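Local coordinates for protein VP35 (PDB 6DKU) that is a bat-genome homologue of the filoviral polymerase cofactor VP35, whose interferon inhibitory domain is represented here and probably retains some antagonism of innate immunity, at residues Arg14-Tyr19 with Asp49-Glu54; His28-Ala33 with Ala63-Ile68. The protein carries 1 engineered substitution. One frame throughout, in Å; residues are numbered along the deposited sequence.

Interaction 1. Residues Arg14-Tyr19 with Asp49-Glu54; sequences RVLTGY and DHFNRE. Unlike the reference sequence in segment 14-19: Gly18 (reference Ser).
Leu16 and Tyr19 meet Phe51 in an apolar contact on the helical side of the domain, where residues 14-19, on and just beyond helix 9-18, face helix 41-56. It illustrates how one aromatic ring can join two parts of a fold by using its face and its edge for different partners. Leu16 and Phe51 reach out from opposite directions, and the leucine branch point settles over the phenyl face: CG of Leu16 stands 3.8 Å from the centroid of the Phe51 ring, only 5° off the ring normal, a well-centred CH-pi contact. The methyl CD2 of Leu16 lies toward one side of the same face, 3.7 Å from CD1 of Phe51.

The edge of the phenyl ring meets the tyrosine. Tyr19 and Phe51 form an offset edge-to-face pair, with the Phe51 edge turned toward the Tyr19 face, centroids 5.2 Å apart and planes at 63°. CE2 of Phe51 makes the nearest approach, 3.5 Å from CD1 of Tyr19. The phenyl group reaches this position because its CG extends anti to the backbone N (chi1 177°), sending the ring straight across to residues 14-19. Leu16 and Phe51 are buried, while Tyr19 is exposed and closes the contact on its outer side, also touching Ala61 and Leu55. Neighbouring parts add further cover: Leu16 also packs on Met48 and Val31, and Phe51 on Ala64 of helix 61-71. This is helix-to-helix core packing within the alpha-helical subdomain of the VP35 interferon inhibitory domain.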
loop_
_atom_site.group_PDB
_atom_site.type_symbol
_atom_site.label_atom_id
_atom_site.label_comp_id
_atom_site.label_asym_id
_atom_site.label_seq_id
_atom_site.Cartn_x
_atom_site.Cartn_y
_atom_site.Cartn_z
ATOM N N ARG A 14 -8.237 8.562 1.972
ATOM C CA ARG A 14 -9.459 8.690 2.769
ATOM C C ARG A 14 -10.607 7.890 2.161
ATOM O O ARG A 14 -11.332 7.178 2.870
ATOM C CB ARG A 14 -9.858 10.160 2.912
ATOM C CG ARG A 14 -11.100 10.344 3.771
ATOM C CD ARG A 14 -11.682 11.745 3.700
ATOM N NE ARG A 14 -12.195 12.080 2.370
ATOM C CZ ARG A 14 -13.266 11.526 1.802
ATOM N NH1 ARG A 14 -13.963 10.591 2.436
ATOM N NH2 ARG A 14 -13.644 11.910 0.588
ATOM N N VAL A 15 -10.783 7.993 0.839
ATOM C CA VAL A 15 -11.854 7.261 0.167
ATOM C C VAL A 15 -11.658 5.764 0.347
ATOM O O VAL A 15 -12.555 5.059 0.829
ATOM C CB VAL A 15 -11.919 7.627 -1.324
ATOM C CG1 VAL A 15 -12.730 6.575 -2.084
ATOM C CG2 VAL A 15 -12.488 9.016 -1.518
ATOM N N LEU A 16 -10.484 5.252 -0.037
ATOM C CA LEU A 16 -10.319 3.802 -0.003
ATOM C C LEU A 16 -10.349 3.271 1.425
ATOM O O LEU A 16 -10.975 2.240 1.688
ATOM C CB LEU A 16 -9.037 3.377 -0.716
ATOM C CG LEU A 16 -9.255 3.008 -2.186
ATOM C CD1 LEU A 16 -9.275 4.256 -3.064
ATOM C CD2 LEU A 16 -8.198 2.024 -2.666
ATOM N N THR A 17 -9.699 3.958 2.366
ATOM C CA THR A 17 -9.721 3.422 3.726
ATOM C C THR A 17 -11.081 3.586 4.389
ATOM O O THR A 17 -11.327 2.939 5.411
ATOM C CB THR A 17 -8.639 4.065 4.601
ATOM O OG1 THR A 17 -8.727 5.489 4.507
ATOM C CG2 THR A 17 -7.259 3.614 4.152
ATOM N N GLY A 18 -11.962 4.425 3.836
ATOM C CA GLY A 18 -13.343 4.429 4.289
ATOM C C GLY A 18 -14.005 3.063 4.238
ATOM O O GLY A 18 -14.840 2.744 5.087
ATOM N N TYR A 19 -13.637 2.228 3.259
ATOM C CA TYR A 19 -14.251 0.909 3.134
ATOM C C TYR A 19 -13.683 -0.106 4.111
ATOM O O TYR A 19 -14.249 -1.192 4.257
ATOM C CB TYR A 19 -14.105 0.384 1.703
ATOM C CG TYR A 19 -14.869 1.215 0.703
ATOM C CD1 TYR A 19 -14.268 2.295 0.074
ATOM C CD2 TYR A 19 -16.194 0.938 0.406
ATOM C CE1 TYR A 19 -14.957 3.069 -0.822
ATOM C CE2 TYR A 19 -16.894 1.707 -0.495
ATOM C CZ TYR A 19 -16.271 2.773 -1.106
ATOM O OH TYR A 19 -16.954 3.554 -2.008
ATOM N N ASP A 49 -10.437 3.822 -10.139
ATOM C CA ASP A 49 -11.367 3.214 -11.080
ATOM C C ASP A 49 -11.339 1.695 -10.970
ATOM O O ASP A 49 -12.391 1.045 -11.002
ATOM C CB ASP A 49 -11.035 3.662 -12.504
ATOM C CG ASP A 49 -11.424 5.110 -12.771
ATOM O OD1 ASP A 49 -12.279 5.648 -12.027
ATOM O OD2 ASP A 49 -10.874 5.704 -13.730
ATOM N N HIS A 50 -10.145 1.114 -10.822
ATOM C CA HIS A 50 -10.039 -0.334 -10.673
ATOM C C HIS A 50 -10.677 -0.807 -9.370
ATOM O O HIS A 50 -11.399 -1.812 -9.350
ATOM C CB HIS A 50 -8.570 -0.754 -10.743
ATOM C CG HIS A 50 -8.346 -2.218 -10.522
ATOM N ND1 HIS A 50 -8.323 -3.133 -11.553
ATOM C CD2 HIS A 50 -8.138 -2.927 -9.386
ATOM C CE1 HIS A 50 -8.106 -4.340 -11.063
ATOM N NE2 HIS A 50 -7.993 -4.243 -9.750
ATOM N N PHE A 51 -10.410 -0.095 -8.273
ATOM C CA PHE A 51 -11.023 -0.403 -6.984
ATOM C C PHE A 51 -12.545 -0.418 -7.088
ATOM O O PHE A 51 -13.204 -1.380 -6.667
ATOM C CB PHE A 51 -10.556 0.627 -5.957
ATOM C CG PHE A 51 -11.162 0.463 -4.593
ATOM C CD1 PHE A 51 -10.681 -0.500 -3.720
ATOM C CD2 PHE A 51 -12.181 1.299 -4.168
ATOM C CE1 PHE A 51 -11.220 -0.646 -2.461
ATOM C CE2 PHE A 51 -12.726 1.162 -2.907
ATOM C CZ PHE A 51 -12.246 0.189 -2.053
ATOM N N ASN A 52 -13.121 0.643 -7.657
ATOM C CA ASN A 52 -14.568 0.696 -7.802
ATOM C C ASN A 52 -15.080 -0.379 -8.752
ATOM O O ASN A 52 -16.195 -0.880 -8.571
ATOM C CB ASN A 52 -14.987 2.082 -8.275
ATOM C CG ASN A 52 -14.699 3.150 -7.247
ATOM O OD1 ASN A 52 -14.834 2.921 -6.048
ATOM N ND2 ASN A 52 -14.305 4.327 -7.710
ATOM N N ARG A 53 -14.292 -0.740 -9.767
ATOM C CA ARG A 53 -14.668 -1.855 -10.633
ATOM C C ARG A 53 -14.788 -3.137 -9.822
ATOM O O ARG A 53 -15.777 -3.871 -9.937
ATOM C CB ARG A 53 -13.638 -2.026 -11.753
ATOM C CG ARG A 53 -13.960 -1.291 -13.046
ATOM C CD ARG A 53 -12.995 -1.691 -14.170
ATOM N NE ARG A 53 -11.605 -1.322 -13.882
ATOM C CZ ARG A 53 -11.025 -0.190 -14.279
ATOM N NH1 ARG A 53 -11.713 0.701 -14.987
ATOM N NH2 ARG A 53 -9.755 0.054 -13.963
ATOM N N GLU A 54 -13.790 -3.410 -8.977
ATOM C CA GLU A 54 -13.783 -4.664 -8.234
ATOM C C GLU A 54 -14.906 -4.704 -7.203
ATOM O O GLU A 54 -15.559 -5.743 -7.037
ATOM C CB GLU A 54 -12.412 -4.885 -7.591
ATOM C CG GLU A 54 -11.249 -4.916 -8.589
ATOM C CD GLU A 54 -11.259 -6.152 -9.488
ATOM O OE1 GLU A 54 -12.104 -6.227 -10.403
ATOM O OE2 GLU A 54 -10.423 -7.054 -9.279
#

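Interaction 2. Residues His28-Ala33 with Ala63-Ile68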
loop_
_atom_site.group_PDB
_atom_site.type_symbol
_atom_site.label_atom_id
_atom_site.label_comp_id
_atom_site.label_asym_id
_atom_site.label_seq_id
_atom_site.Cartn_x
_atom_site.Cartn_y
_atom_site.Cartn_z
ATOM N N HIS A 28 -4.705 -0.827 5.283
ATOM C CA HIS A 28 -4.597 0.628 5.328
ATOM C C HIS A 28 -3.244 1.082 4.800
ATOM O O HIS A 28 -3.152 2.017 3.992
ATOM C CB HIS A 28 -4.790 1.129 6.762
ATOM C CG HIS A 28 -6.063 0.681 7.404
ATOM N ND1 HIS A 28 -6.221 -0.576 7.948
ATOM C CD2 HIS A 28 -7.235 1.329 7.605
ATOM C CE1 HIS A 28 -7.438 -0.682 8.453
ATOM N NE2 HIS A 28 -8.073 0.459 8.253
ATOM N N GLU A 29 -2.178 0.412 5.247
ATOM C CA GLU A 29 -0.842 0.732 4.774
ATOM C C GLU A 29 -0.696 0.476 3.283
ATOM O O GLU A 29 0.017 1.218 2.607
ATOM C CB GLU A 29 0.204 -0.065 5.550
ATOM C CG GLU A 29 -0.071 -0.171 7.032
ATOM C CD GLU A 29 0.189 1.121 7.782
ATOM O OE1 GLU A 29 0.519 2.140 7.130
ATOM O OE2 GLU A 29 0.063 1.115 9.029
ATOM N N LEU A 30 -1.347 -0.557 2.747
ATOM C CA LEU A 30 -1.261 -0.790 1.310
ATOM C C LEU A 30 -1.932 0.335 0.538
ATOM O O LEU A 30 -1.422 0.779 -0.498
ATOM C CB LEU A 30 -1.885 -2.136 0.949
ATOM C CG LEU A 30 -1.798 -2.525 -0.528
ATOM C CD1 LEU A 30 -0.388 -2.333 -1.074
ATOM C CD2 LEU A 30 -2.241 -3.960 -0.715
ATOM N N VAL A 31 -3.081 0.804 1.028
ATOM C CA VAL A 31 -3.721 1.976 0.433
ATOM C C VAL A 31 -2.756 3.155 0.436
ATOM O O VAL A 31 -2.538 3.815 -0.590
ATOM C CB VAL A 31 -5.022 2.308 1.186
ATOM C CG1 VAL A 31 -5.589 3.635 0.720
ATOM C CG2 VAL A 31 -6.035 1.185 1.020
ATOM N N SER A 32 -2.141 3.410 1.593
ATOM C CA SER A 32 -1.198 4.516 1.720
ATOM C C SER A 32 0.004 4.346 0.789
ATOM O O SER A 32 0.516 5.329 0.242
ATOM C CB SER A 32 -0.744 4.634 3.176
ATOM O OG SER A 32 -0.003 5.824 3.384
ATOM N N ALA A 33 0.470 3.108 0.599
ATOM C CA ALA A 33 1.616 2.867 -0.270
ATOM C C ALA A 33 1.257 3.130 -1.721
ATOM O O ALA A 33 2.017 3.781 -2.452
ATOM C CB ALA A 33 2.114 1.431 -0.097
ATOM N N ALA A 63 -9.919 -7.417 -0.942
ATOM C CA ALA A 63 -9.586 -8.034 -2.220
ATOM C C ALA A 63 -9.303 -6.978 -3.271
ATOM O O ALA A 63 -8.311 -7.074 -3.992
ATOM C CB ALA A 63 -10.711 -8.960 -2.686
ATOM N N ALA A 64 -10.156 -5.955 -3.362
ATOM C CA ALA A 64 -9.970 -4.921 -4.377
ATOM C C ALA A 64 -8.623 -4.230 -4.225
ATOM O O ALA A 64 -7.902 -4.030 -5.215
ATOM C CB ALA A 64 -11.105 -3.899 -4.296
ATOM N N ILE A 65 -8.271 -3.862 -2.987
ATOM C CA ILE A 65 -6.986 -3.218 -2.717
ATOM C C ILE A 65 -5.835 -4.093 -3.202
ATOM O O ILE A 65 -4.935 -3.621 -3.906
ATOM C CB ILE A 65 -6.858 -2.896 -1.219
ATOM C CG1 ILE A 65 -7.789 -1.749 -0.842
ATOM C CG2 ILE A 65 -5.424 -2.569 -0.858
ATOM C CD1 ILE A 65 -8.062 -1.691 0.651
ATOM N N ILE A 66 -5.849 -5.383 -2.844
ATOM C CA ILE A 66 -4.803 -6.278 -3.350
ATOM C C ILE A 66 -4.852 -6.361 -4.876
ATOM O O ILE A 66 -3.814 -6.477 -5.556
ATOM C CB ILE A 66 -4.946 -7.666 -2.686
ATOM C CG1 ILE A 66 -4.460 -7.620 -1.230
ATOM C CG2 ILE A 66 -4.187 -8.722 -3.467
ATOM C CD1 ILE A 66 -4.663 -8.918 -0.461
ATOM N N SER A 67 -6.054 -6.263 -5.437
ATOM C CA SER A 67 -6.253 -6.412 -6.869
ATOM C C SER A 67 -5.608 -5.273 -7.634
ATOM O O SER A 67 -5.217 -5.461 -8.790
ATOM C CB SER A 67 -7.751 -6.493 -7.180
ATOM O OG SER A 67 -8.011 -6.383 -8.570
ATOM N N ILE A 68 -5.490 -4.090 -7.020
ATOM C CA ILE A 68 -4.756 -3.010 -7.681
ATOM C C ILE A 68 -3.293 -3.392 -7.845
ATOM O O ILE A 68 -2.703 -3.202 -8.914
ATOM C CB ILE A 68 -4.906 -1.676 -6.924
ATOM C CG1 ILE A 68 -6.364 -1.354 -6.553
ATOM C CG2 ILE A 68 -4.280 -0.533 -7.711
ATOM C CD1 ILE A 68 -6.426 -0.230 -5.494
#
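No ring, amide or other flat group takes part where Leu30 and Val31 meet Ile65 and Ile66, so there are no faces or edges to assign; the contact is made by aliphatic branches alone. Its central element is Ile65, whose two branches divide the work. The gamma methyl CG2 of Ile65 lies 3.5 Å from CD2 of Leu30 and is also close to CG of Leu30, at 3.6 Å; the leucine and isoleucine lie alongside each other, pointing opposite ways. The longer branch goes to the valine: CD1 of Ile65 sits 3.5 Å from CG2 of Val31, and here the valine lies nearly perpendicular to the isoleucine. With CG1 of Ile65 anti to the carbonyl carbon (chi1 -71°) and CG2 anti to the backbone N, the branches separate and each finds its own partner. Ile66 adds a looser touch at the margin, its CG1 4.3 Å from CD2 of Leu30.

The axes of segments 28-33 and 63-68 approach to 10.1 Å and, read N to C, diverge by 36°. Val31 and Ile65 hold the nearest backbone positions, with CA atoms 6.9 Å apart.

This is aliphatic core packing between two helices of the helical subdomain, with Leu30, Val31 and Ile65 buried close to the centre of the domain. Val31 also touches Val13 and Thr17 of helix 9-18, whereas Leu30 packs on the C-terminal residue Ile128. Glu29 of helix 26-37 hydrogen-bonds through OE1 to OH of Tyr115 in strand 113-119, linking the helix to the beta sheet.

From the N terminus, the chain passes first through 14-19 and 28-33, then continues through 49-54 and 63-68. Interaction 1 closes a loop of 29 residues, and interaction 2 a second of equal length. Because their segments alternate, the two loops cross instead of nesting: each contact joins one of the first two helices to one of the next two. The contacts lie about 9 Å apart between centres and touch at their border, where Ala64 packs against CB of Glu54 and OG of Ser67 probably hydrogen-bonds to OE2 of Glu54. Helices 9-18, 26-37, 41-56 and 61-71 are thereby tied into one bundle ahead of the strands.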